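Local coordinates for protein internalin C2 (Listeria monocytogenes serotype 4b str. F2365, PDB 4FHO) that probably serves in bacterial adhesion to or invasion of host cells, as a leucine-rich-repeat protein of the internalin family, at residues A[6-10]-A[41-46]; A[18-24]-A[59-65]; A[74-80]-A[95-101]; A[146-150]-A[167-172]. All coordinates share one frame; numbering follows the deposited sequence.

Contact 1: A[6-10]-A[41-46]; sequences AESIA and VTQADL
Gln-43, on the first turn of helix 43-47, reaches across to the extended chain of residues 6-10 and takes a backbone N-H from it. Its CB rests 3.9 Å from CG1 of Ile-9. With CG anti to the backbone N (chi1 -177°) the chain leaves the helix toward Ser-8, and CG comes to 3.5 Å from Ser-8 OG. A bend at chi2 of 53° then turns the amide along the extended chain: CD lies over Ser-8 CA, and OE1 accepts from Ile-9 N at 3.0 Å. The bond is straight at the hydrogen, 169°, though the N-H approaches tilted from the plane of the amide carbonyl. The other end of the amide, NE2, donates to Tyr-67 O, and both ends of the group are therefore fixed.

This is the small N-terminal domain that caps the leucine-rich repeats of internalins, and here its first ordered residues are laid against its own helix start. Thr-42 and Asp-45 form a capping box there: Asp-45 N donates to Thr-42 OG1, while Asp-45 OD2 accepts from Thr-42 N at 2.8 Å and, from above the carboxylate plane, from Thr-42 OG1.

Ile-9 supplies the apolar half of the contact and passes Gln-43 at a slant. Its CD1 reaches past the glutamine to 3.6 Å from Val-41 O, just ahead of the helix. The CG2 branch turns instead to Leu-46 CD1, 4.2 Å away, and Tyr-67 also packs against Ile-9.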
# COMPACT_ATOMS: atom_id res chain seq x y z
N ALA A 6 6.77 15.47 16.67
CA ALA A 6 5.35 15.74 16.30
C ALA A 6 5.21 17.11 15.64
O ALA A 6 5.84 18.09 16.08
CB ALA A 6 4.45 15.65 17.52
N GLU A 7 4.38 17.17 14.59
CA GLU A 7 4.14 18.39 13.80
C GLU A 7 2.86 19.07 14.30
O GLU A 7 1.94 18.40 14.76
CB GLU A 7 4.06 18.04 12.31
CG GLU A 7 4.37 19.21 11.35
CD GLU A 7 5.27 18.86 10.15
OE1 GLU A 7 5.59 17.67 9.90
OE2 GLU A 7 5.66 19.80 9.44
N SER A 8 2.82 20.41 14.23
CA SER A 8 1.78 21.20 14.90
C SER A 8 1.51 22.55 14.23
O SER A 8 2.45 23.32 13.99
CB SER A 8 2.20 21.45 16.36
OG SER A 8 1.19 22.14 17.08
N ILE A 9 0.22 22.83 13.96
CA ILE A 9 -0.22 24.17 13.51
C ILE A 9 0.06 25.24 14.57
O ILE A 9 -0.06 24.97 15.77
CB ILE A 9 -1.73 24.23 13.08
CG1 ILE A 9 -2.70 23.84 14.21
CG2 ILE A 9 -1.98 23.35 11.87
CD1 ILE A 9 -4.15 24.15 13.92
N ALA A 10 0.44 26.43 14.13
CA ALA A 10 0.85 27.53 15.03
C ALA A 10 -0.30 28.11 15.87
O ALA A 10 -0.07 28.54 17.02
CB ALA A 10 1.53 28.64 14.23
N VAL A 41 -10.13 24.76 13.26
CA VAL A 41 -9.77 23.58 14.07
C VAL A 41 -8.51 23.90 14.88
O VAL A 41 -7.67 24.72 14.45
CB VAL A 41 -9.57 22.31 13.22
CG1 VAL A 41 -10.91 21.84 12.68
CG2 VAL A 41 -8.59 22.55 12.09
N THR A 42 -8.42 23.30 16.07
CA THR A 42 -7.20 23.33 16.89
C THR A 42 -6.32 22.16 16.45
O THR A 42 -6.77 21.28 15.69
CB THR A 42 -7.51 23.19 18.40
OG1 THR A 42 -8.12 21.92 18.65
CG2 THR A 42 -8.46 24.29 18.86
N GLN A 43 -5.07 22.15 16.92
CA GLN A 43 -4.18 21.00 16.73
C GLN A 43 -4.71 19.74 17.43
O GLN A 43 -4.56 18.64 16.90
CB GLN A 43 -2.74 21.31 17.17
CG GLN A 43 -1.73 20.19 16.93
CD GLN A 43 -1.72 19.68 15.49
OE1 GLN A 43 -1.61 20.47 14.54
NE2 GLN A 43 -1.84 18.37 15.32
N ALA A 44 -5.33 19.92 18.61
CA ALA A 44 -6.02 18.82 19.33
C ALA A 44 -7.12 18.12 18.50
O ALA A 44 -7.25 16.90 18.58
CB ALA A 44 -6.60 19.31 20.65
N ASP A 45 -7.88 18.89 17.71
CA ASP A 45 -8.89 18.32 16.79
C ASP A 45 -8.23 17.45 15.72
O ASP A 45 -8.70 16.35 15.44
CB ASP A 45 -9.69 19.40 16.06
CG ASP A 45 -10.53 20.25 16.99
OD1 ASP A 45 -11.46 19.71 17.60
OD2 ASP A 45 -10.26 21.46 17.07
N LEU A 46 -7.14 17.97 15.15
CA LEU A 46 -6.34 17.22 14.17
C LEU A 46 -5.69 15.97 14.79
O LEU A 46 -5.70 14.91 14.17
CB LEU A 46 -5.29 18.14 13.53
CG LEU A 46 -5.79 19.36 12.72
CD1 LEU A 46 -4.63 20.07 12.05
CD2 LEU A 46 -6.79 18.93 11.66

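Contact 2: A[18-24]-A[59-65]; sequences IFPDPAL and VTTIEGI
Asp-21 caps helix 22-31 with one carboxylate oxygen and holds the loop 59-65 with the other, at the junction between the N-terminal cap domain and the leucine-rich repeats. The hydrogen bonds divide cleanly. OD1 serves as N-cap acceptor through weak bonds from Ala-23 N and Leu-24 N. OD2 takes Thr-60 N at 2.7 Å, on its syn side but out of the carboxylate plane, and more weakly Thr-61 N. A chi1 of -167° sends the buried carboxylate away from its own N and out to the loop, where these backbone N-H groups would probably stabilise its negative charge.

Two waters add bridges. One accepts from Asp-21 N and donates to Thr-61 O and Glu-63 O; the other links Ile-18 O to Glu-63 OE2, which is also bonded by Gln-66 NE2.

Apolar contacts line the rest. Val-59 CG2 meets Ala-23 CB at 3.7 Å, and Leu-24 CD2 lies 3.7 Å from Ile-62 CA, while Leu-24 also packs on Leu-52 of the first strand of the repeat sheet. At the outer edge the Pro-20 ring crosses the aliphatic part of Glu-63, with Pro-20 CD 3.9 Å from Glu-63 CG.

The aromatic contact is with Gly-64, in the type II turn from Ile-62 to Ile-65. Having no side chain, Gly-64 lets its backbone lie directly against Ile-18 O and the Phe-19 ring. The result is a CH-pi contact, with Gly-64 CA over one face of the ring, 4.1 Å from the Phe-19 centroid and 28° off its normal.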
# COMPACT_ATOMS: atom_id res chain seq x y z
N ILE A 18 -5.48 24.90 5.94
CA ILE A 18 -4.61 23.75 6.27
C ILE A 18 -4.67 22.68 5.17
O ILE A 18 -3.64 22.19 4.74
CB ILE A 18 -5.02 23.07 7.61
CG1 ILE A 18 -4.93 24.01 8.81
CG2 ILE A 18 -4.12 21.87 7.92
CD1 ILE A 18 -5.71 23.48 10.00
N PHE A 19 -5.89 22.32 4.74
CA PHE A 19 -6.13 21.32 3.69
C PHE A 19 -6.68 22.05 2.46
O PHE A 19 -7.91 22.23 2.35
CB PHE A 19 -7.11 20.26 4.18
CG PHE A 19 -6.61 19.48 5.35
CD1 PHE A 19 -5.86 18.32 5.17
CD2 PHE A 19 -6.89 19.91 6.66
CE1 PHE A 19 -5.40 17.60 6.27
CE2 PHE A 19 -6.42 19.19 7.76
CZ PHE A 19 -5.67 18.03 7.56
N PRO A 20 -5.78 22.51 1.55
CA PRO A 20 -6.27 23.28 0.40
C PRO A 20 -7.15 22.51 -0.61
O PRO A 20 -7.96 23.13 -1.28
CB PRO A 20 -4.99 23.82 -0.24
CG PRO A 20 -3.89 22.98 0.29
CD PRO A 20 -4.32 22.61 1.67
N ASP A 21 -7.01 21.19 -0.68
CA ASP A 21 -7.87 20.37 -1.53
C ASP A 21 -9.30 20.32 -0.94
O ASP A 21 -9.46 19.79 0.15
CB ASP A 21 -7.31 18.96 -1.66
CG ASP A 21 -7.97 18.18 -2.75
OD1 ASP A 21 -9.12 17.73 -2.53
OD2 ASP A 21 -7.33 17.99 -3.81
N PRO A 22 -10.33 20.84 -1.66
CA PRO A 22 -11.70 20.85 -1.10
C PRO A 22 -12.26 19.48 -0.70
O PRO A 22 -12.95 19.39 0.32
CB PRO A 22 -12.55 21.48 -2.22
CG PRO A 22 -11.59 22.27 -3.01
CD PRO A 22 -10.31 21.48 -2.99
N ALA A 23 -11.96 18.43 -1.48
CA ALA A 23 -12.38 17.06 -1.14
C ALA A 23 -11.77 16.57 0.17
O ALA A 23 -12.47 15.99 1.01
CB ALA A 23 -12.03 16.09 -2.27
N LEU A 24 -10.49 16.82 0.35
CA LEU A 24 -9.81 16.40 1.58
C LEU A 24 -10.23 17.26 2.77
O LEU A 24 -10.42 16.72 3.87
CB LEU A 24 -8.29 16.40 1.40
CG LEU A 24 -7.48 15.60 2.42
CD1 LEU A 24 -7.86 14.13 2.37
CD2 LEU A 24 -5.99 15.77 2.18
N VAL A 59 -9.41 14.11 -5.13
CA VAL A 59 -8.27 14.68 -4.37
C VAL A 59 -7.04 14.76 -5.27
O VAL A 59 -6.66 13.78 -5.89
CB VAL A 59 -7.92 13.87 -3.10
CG1 VAL A 59 -6.69 14.43 -2.39
CG2 VAL A 59 -9.12 13.80 -2.16
N THR A 60 -6.46 15.94 -5.40
CA THR A 60 -5.23 16.17 -6.17
C THR A 60 -4.00 16.51 -5.33
O THR A 60 -2.90 16.46 -5.84
CB THR A 60 -5.41 17.25 -7.25
OG1 THR A 60 -5.77 18.51 -6.64
CG2 THR A 60 -6.50 16.83 -8.18
N THR A 61 -4.19 16.88 -4.06
CA THR A 61 -3.08 17.15 -3.15
C THR A 61 -3.48 16.80 -1.72
O THR A 61 -4.61 17.07 -1.30
CB THR A 61 -2.61 18.61 -3.21
OG1 THR A 61 -1.60 18.84 -2.21
CG2 THR A 61 -3.76 19.58 -2.98
N ILE A 62 -2.53 16.21 -0.99
CA ILE A 62 -2.73 15.83 0.41
C ILE A 62 -1.99 16.75 1.37
O ILE A 62 -1.75 16.38 2.51
CB ILE A 62 -2.40 14.33 0.66
CG1 ILE A 62 -0.93 13.99 0.36
CG2 ILE A 62 -3.40 13.48 -0.15
CD1 ILE A 62 -0.51 12.62 0.82
N GLU A 63 -1.65 17.96 0.92
CA GLU A 63 -1.15 19.03 1.80
C GLU A 63 -2.07 19.18 3.02
O GLU A 63 -3.29 19.19 2.88
CB GLU A 63 -1.04 20.36 1.04
CG GLU A 63 -0.59 21.57 1.85
CD GLU A 63 0.75 21.37 2.54
OE1 GLU A 63 1.60 20.62 2.00
OE2 GLU A 63 0.93 21.97 3.62
N GLY A 64 -1.46 19.28 4.20
CA GLY A 64 -2.18 19.34 5.47
C GLY A 64 -2.16 18.05 6.25
O GLY A 64 -2.34 18.07 7.47
N ILE A 65 -2.01 16.91 5.56
CA ILE A 65 -1.98 15.58 6.20
C ILE A 65 -0.85 15.46 7.23
O ILE A 65 -1.02 14.75 8.23
CB ILE A 65 -1.94 14.42 5.15
CG1 ILE A 65 -2.57 13.15 5.69
CG2 ILE A 65 -0.53 14.12 4.69
CD1 ILE A 65 -4.07 13.19 5.67
O HOH W 1 -1.11 23.16 5.28
O HOH W 2 -5.22 19.24 0.58

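Contact 3: A[74-80]-A[95-101]; sequences LELKDNQ and ELELSGN
Leu-74 and Leu-96, Leu-76 and Leu-98 lie side by side, each pair pointing the same way into the interior of the leucine-rich-repeat solenoid. Leu-74 CD2 is 3.9 Å from Leu-96 CD1. Parallel strand bonds tie the two coils together, including Glu-97 N to Leu-74 O at 2.9 Å, and beyond the strands Asp-78 N continues the ladder to Ser-99 O.

The asparagine end is closely bonded. Asn-101 (chi1 -73°) swings its CG away from its own carbonyl and turns its amide inward, and ND2 donates both to Leu-98 O in its own turn and to Leu-76 O across the contact, the latter at 2.8 Å. Both acceptors lie in its amide plane. Leu-76 O is gripped again by Asn-79 ND2 from the opposite face of the carbonyl plane. This stacking of one asparagine per coil is the asparagine ladder of the repeat family.

The other face is polar and looser. Glu-75 and Glu-97 run alongside each other with Glu-75 OE2 3.7 Å from Glu-97 OE2, a crowding of like charge that may raise their pKa values. Waters bridge Lys-77 N to Glu-97 OE1 and Asp-78 OD1 to Ser-99 OG.

Among the nine parallel strands, 73-75 and 95-97 are second and third: Glu-75 bonds back to Leu-52 and Ala-54, Asn-79 ND2 reaches Ala-54 O, and Leu-96 packs forward on Leu-118 of strand 117-119.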
# COMPACT_ATOMS: atom_id res chain seq x y z
N LEU A 74 -5.44 5.60 6.22
CA LEU A 74 -5.65 6.59 5.17
C LEU A 74 -6.15 5.88 3.91
O LEU A 74 -5.45 5.06 3.35
CB LEU A 74 -4.35 7.39 4.91
CG LEU A 74 -4.43 8.63 4.03
CD1 LEU A 74 -5.49 9.65 4.49
CD2 LEU A 74 -3.07 9.28 3.96
N GLU A 75 -7.38 6.21 3.51
CA GLU A 75 -8.07 5.58 2.41
C GLU A 75 -8.25 6.64 1.33
O GLU A 75 -9.11 7.53 1.45
CB GLU A 75 -9.41 4.99 2.89
CG GLU A 75 -9.26 3.93 3.96
CD GLU A 75 -10.59 3.38 4.49
OE1 GLU A 75 -11.64 4.07 4.39
OE2 GLU A 75 -10.58 2.25 5.03
N LEU A 76 -7.41 6.56 0.30
CA LEU A 76 -7.36 7.57 -0.77
C LEU A 76 -7.43 6.94 -2.16
O LEU A 76 -6.95 7.55 -3.14
CB LEU A 76 -6.12 8.44 -0.60
CG LEU A 76 -6.07 9.35 0.63
CD1 LEU A 76 -4.71 10.03 0.79
CD2 LEU A 76 -7.18 10.39 0.64
N LYS A 77 -8.08 5.78 -2.25
CA LYS A 77 -8.30 5.07 -3.52
C LYS A 77 -9.00 5.95 -4.58
O LYS A 77 -9.92 6.70 -4.26
CB LYS A 77 -9.07 3.74 -3.31
CG LYS A 77 -9.48 3.01 -4.59
CD LYS A 77 -10.05 1.61 -4.31
CE LYS A 77 -10.18 0.84 -5.62
NZ LYS A 77 -11.06 -0.36 -5.50
N ASP A 78 -8.53 5.82 -5.83
CA ASP A 78 -9.18 6.43 -7.01
C ASP A 78 -9.27 7.95 -6.97
O ASP A 78 -10.27 8.52 -7.31
CB ASP A 78 -10.54 5.78 -7.28
CG ASP A 78 -10.42 4.33 -7.75
OD1 ASP A 78 -9.37 3.93 -8.29
OD2 ASP A 78 -11.42 3.60 -7.59
N ASN A 79 -8.18 8.57 -6.53
CA ASN A 79 -8.01 10.02 -6.59
C ASN A 79 -6.93 10.32 -7.64
O ASN A 79 -6.51 9.41 -8.37
CB ASN A 79 -7.73 10.54 -5.18
CG ASN A 79 -8.98 10.54 -4.31
OD1 ASN A 79 -9.97 11.18 -4.64
ND2 ASN A 79 -8.97 9.77 -3.24
N GLN A 80 -6.47 11.57 -7.72
CA GLN A 80 -5.45 11.95 -8.69
C GLN A 80 -4.27 12.59 -7.96
O GLN A 80 -3.81 13.66 -8.32
CB GLN A 80 -6.03 12.88 -9.76
CG GLN A 80 -7.12 12.21 -10.61
CD GLN A 80 -8.47 12.19 -9.94
OE1 GLN A 80 -8.90 13.20 -9.38
NE2 GLN A 80 -9.13 11.03 -9.94
N GLU A 95 -2.33 1.55 7.84
CA GLU A 95 -3.14 1.22 6.67
C GLU A 95 -3.06 2.40 5.71
O GLU A 95 -3.51 3.50 6.05
CB GLU A 95 -4.58 0.93 7.09
CG GLU A 95 -5.54 0.62 5.94
CD GLU A 95 -6.65 1.66 5.76
OE1 GLU A 95 -7.70 1.55 6.44
OE2 GLU A 95 -6.49 2.56 4.92
N LEU A 96 -2.47 2.18 4.54
CA LEU A 96 -2.36 3.21 3.49
C LEU A 96 -2.90 2.66 2.16
O LEU A 96 -2.33 1.72 1.62
CB LEU A 96 -0.91 3.66 3.35
CG LEU A 96 -0.58 4.78 2.38
CD1 LEU A 96 -1.41 6.04 2.61
CD2 LEU A 96 0.91 5.05 2.48
N GLU A 97 -4.00 3.23 1.68
CA GLU A 97 -4.66 2.78 0.44
C GLU A 97 -4.57 3.90 -0.58
O GLU A 97 -5.24 4.93 -0.45
CB GLU A 97 -6.12 2.40 0.70
CG GLU A 97 -6.28 1.19 1.63
CD GLU A 97 -7.75 0.88 1.97
OE1 GLU A 97 -8.65 1.09 1.12
OE2 GLU A 97 -8.01 0.41 3.10
N LEU A 98 -3.71 3.70 -1.58
CA LEU A 98 -3.43 4.67 -2.62
C LEU A 98 -3.74 4.19 -4.03
O LEU A 98 -3.35 4.85 -5.00
CB LEU A 98 -1.97 5.11 -2.49
CG LEU A 98 -1.63 5.95 -1.27
CD1 LEU A 98 -0.12 6.14 -1.24
CD2 LEU A 98 -2.35 7.29 -1.31
N SER A 99 -4.45 3.06 -4.13
CA SER A 99 -4.87 2.44 -5.40
C SER A 99 -5.47 3.44 -6.41
O SER A 99 -6.32 4.24 -6.05
CB SER A 99 -5.89 1.33 -5.11
OG SER A 99 -6.53 0.87 -6.29
N GLY A 100 -5.03 3.38 -7.67
CA GLY A 100 -5.55 4.23 -8.75
C GLY A 100 -4.93 5.62 -8.90
O GLY A 100 -5.20 6.29 -9.89
N ASN A 101 -4.11 6.06 -7.94
CA ASN A 101 -3.50 7.38 -7.98
C ASN A 101 -2.28 7.36 -8.89
O ASN A 101 -1.51 6.42 -8.84
CB ASN A 101 -3.08 7.87 -6.58
CG ASN A 101 -4.26 8.28 -5.72
OD1 ASN A 101 -4.77 9.39 -5.85
ND2 ASN A 101 -4.71 7.38 -4.85
O HOH W 3 -9.36 3.74 -0.18
O HOH W 4 -7.92 1.48 -8.56

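Contact 4: A[146-150]-A[167-172]; sequences QITNI and NQVNDL
Residues 146-148 and 167-169 run alongside each other in successive coils, joined by one backbone bond, Gln-168 N to Ile-147 O at 2.8 Å, and, further on, by a CA-H...O contact from Val-169 CA to Thr-148 O. A side chain makes the second direct bond. Asn-167 lies beside Ile-147, pointing the same way, and its OD1 accepts from Ile-147 N at 3.0 Å, nearly straight at the hydrogen (167°) but tilted from the carbonyl plane. Its ND2 donates to Leu-142 O and Ile-164 O, making Asn-167 a rung of the asparagine ladder of the leucine-rich repeats. Ile-147 CB also touches OD1, at 3.4 Å.

On the exposed side, Thr-148 CG2 meets Gln-168 CB at 3.8 Å as the two side chains pass aslant. Toward the interior, Ile-150, in the conformer given, crosses Val-169 at about a right angle; a second conformer leaves the position of the isoleucine tip less certain.

Beyond Val-169 the backbones separate and water fills in: one molecule donates to Thr-148 O and accepts from Asn-170 N, another accepts from Ile-150 N and donates to Asp-171 O. The asparagine amide thus satisfies a backbone N-H in one coil and carbonyls in two, fixing the turn where strand pairing has ended, while solvent serves the backbone groups too far apart to bond directly.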
# COMPACT_ATOMS: atom_id res chain seq x y z
N GLN A 146 3.90 -1.82 -13.63
CA GLN A 146 4.88 -2.36 -14.58
C GLN A 146 6.16 -2.74 -13.83
O GLN A 146 7.25 -2.38 -14.23
CB GLN A 146 5.14 -1.35 -15.71
CG GLN A 146 3.88 -1.01 -16.49
CD GLN A 146 4.07 -0.00 -17.61
OE1 GLN A 146 5.17 0.17 -18.13
NE2 GLN A 146 2.99 0.66 -17.98
N ILE A 147 5.97 -3.50 -12.75
CA ILE A 147 7.04 -3.92 -11.86
C ILE A 147 7.68 -5.18 -12.45
O ILE A 147 6.98 -6.11 -12.87
CB ILE A 147 6.53 -4.21 -10.43
CG1 ILE A 147 5.98 -2.91 -9.79
CG2 ILE A 147 7.64 -4.82 -9.56
CD1 ILE A 147 5.01 -3.16 -8.65
N THR A 148 9.00 -5.21 -12.46
CA THR A 148 9.80 -6.34 -12.91
C THR A 148 10.49 -7.03 -11.73
O THR A 148 10.34 -8.22 -11.55
CB THR A 148 10.84 -5.89 -13.97
OG1 THR A 148 11.63 -4.81 -13.46
CG2 THR A 148 10.13 -5.40 -15.21
N ASN A 149 11.19 -6.26 -10.89
CA ASN A 149 12.08 -6.79 -9.86
C ASN A 149 11.38 -6.83 -8.48
O ASN A 149 10.91 -5.80 -8.02
CB ASN A 149 13.35 -5.92 -9.80
CG ASN A 149 14.47 -6.53 -8.99
OD1 ASN A 149 14.42 -7.69 -8.58
ND2 ASN A 149 15.52 -5.75 -8.78
N ILE A 150 11.36 -8.02 -7.85
CA ILE A 150 10.79 -8.23 -6.50
C ILE A 150 11.90 -8.27 -5.43
O ILE A 150 11.61 -8.42 -4.23
CB ILE A 150 9.96 -9.54 -6.45
CG1 ILE A 150 8.82 -9.53 -7.47
CG2 ILE A 150 9.28 -9.75 -5.10
CD1 ILE A 150 7.96 -10.77 -7.33
N ASN A 167 1.81 -7.52 -13.82
CA ASN A 167 3.10 -6.84 -13.81
C ASN A 167 3.99 -7.53 -14.86
O ASN A 167 3.46 -8.18 -15.76
CB ASN A 167 3.64 -6.84 -12.37
CG ASN A 167 3.06 -5.73 -11.53
OD1 ASN A 167 3.37 -4.58 -11.75
ND2 ASN A 167 2.21 -6.06 -10.56
N GLN A 168 5.32 -7.41 -14.76
CA GLN A 168 6.26 -8.04 -15.67
C GLN A 168 7.29 -8.87 -14.87
O GLN A 168 8.44 -8.95 -15.26
CB GLN A 168 6.95 -6.97 -16.52
CG GLN A 168 6.02 -6.08 -17.35
CD GLN A 168 6.30 -6.16 -18.84
OE1 GLN A 168 5.91 -7.12 -19.51
NE2 GLN A 168 6.97 -5.13 -19.37
N VAL A 169 6.85 -9.48 -13.77
CA VAL A 169 7.71 -10.21 -12.86
C VAL A 169 8.14 -11.51 -13.53
O VAL A 169 7.29 -12.22 -14.06
CB VAL A 169 6.99 -10.52 -11.52
CG1 VAL A 169 7.81 -11.45 -10.64
CG2 VAL A 169 6.70 -9.24 -10.76
N ASN A 170 9.44 -11.81 -13.52
CA ASN A 170 9.99 -13.07 -14.07
C ASN A 170 10.76 -13.97 -13.10
O ASN A 170 11.22 -15.04 -13.49
CB ASN A 170 10.84 -12.79 -15.34
CG ASN A 170 12.18 -12.12 -15.04
OD1 ASN A 170 12.34 -10.93 -15.22
ND2 ASN A 170 13.16 -12.92 -14.61
N ASP A 171 10.91 -13.53 -11.84
CA ASP A 171 11.74 -14.22 -10.86
C ASP A 171 11.04 -14.15 -9.50
O ASP A 171 10.83 -13.06 -8.99
CB ASP A 171 13.13 -13.55 -10.83
CG ASP A 171 14.21 -14.39 -10.16
OD1 ASP A 171 13.91 -15.38 -9.45
OD2 ASP A 171 15.39 -14.06 -10.36
N LEU A 172 10.66 -15.30 -8.95
CA LEU A 172 10.05 -15.37 -7.61
C LEU A 172 11.04 -15.70 -6.49
O LEU A 172 10.63 -15.84 -5.33
CB LEU A 172 8.90 -16.38 -7.62
CG LEU A 172 7.70 -16.10 -8.54
CD1 LEU A 172 6.67 -17.22 -8.39
CD2 LEU A 172 7.06 -14.74 -8.24
O HOH W 5 11.49 -10.65 -11.64
O HOH W 6 12.17 -10.49 -8.76

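From the N terminus, contact 1 brings residues 6-10 back onto 41-46 and closes the cap domain on itself. Contact 2 starts inside that loop at 18-24 and ends beyond it at 59-65, so the two cross; they also touch, through Ile-18 and Phe-19 against Val-41 and Leu-46, and contact 2 joins the cap domain to the repeats. Contact 3 follows in series, closing one coil between 74-80 and 95-101, and meets contact 2 where Val-59 bonds to Asn-79 and Gln-80. Contact 4 closes a later coil between 146-150 and 167-172, its centre about 22 Å from that of contact 3, and lies on the opposite side of the chain's centre from contacts 1 and 2.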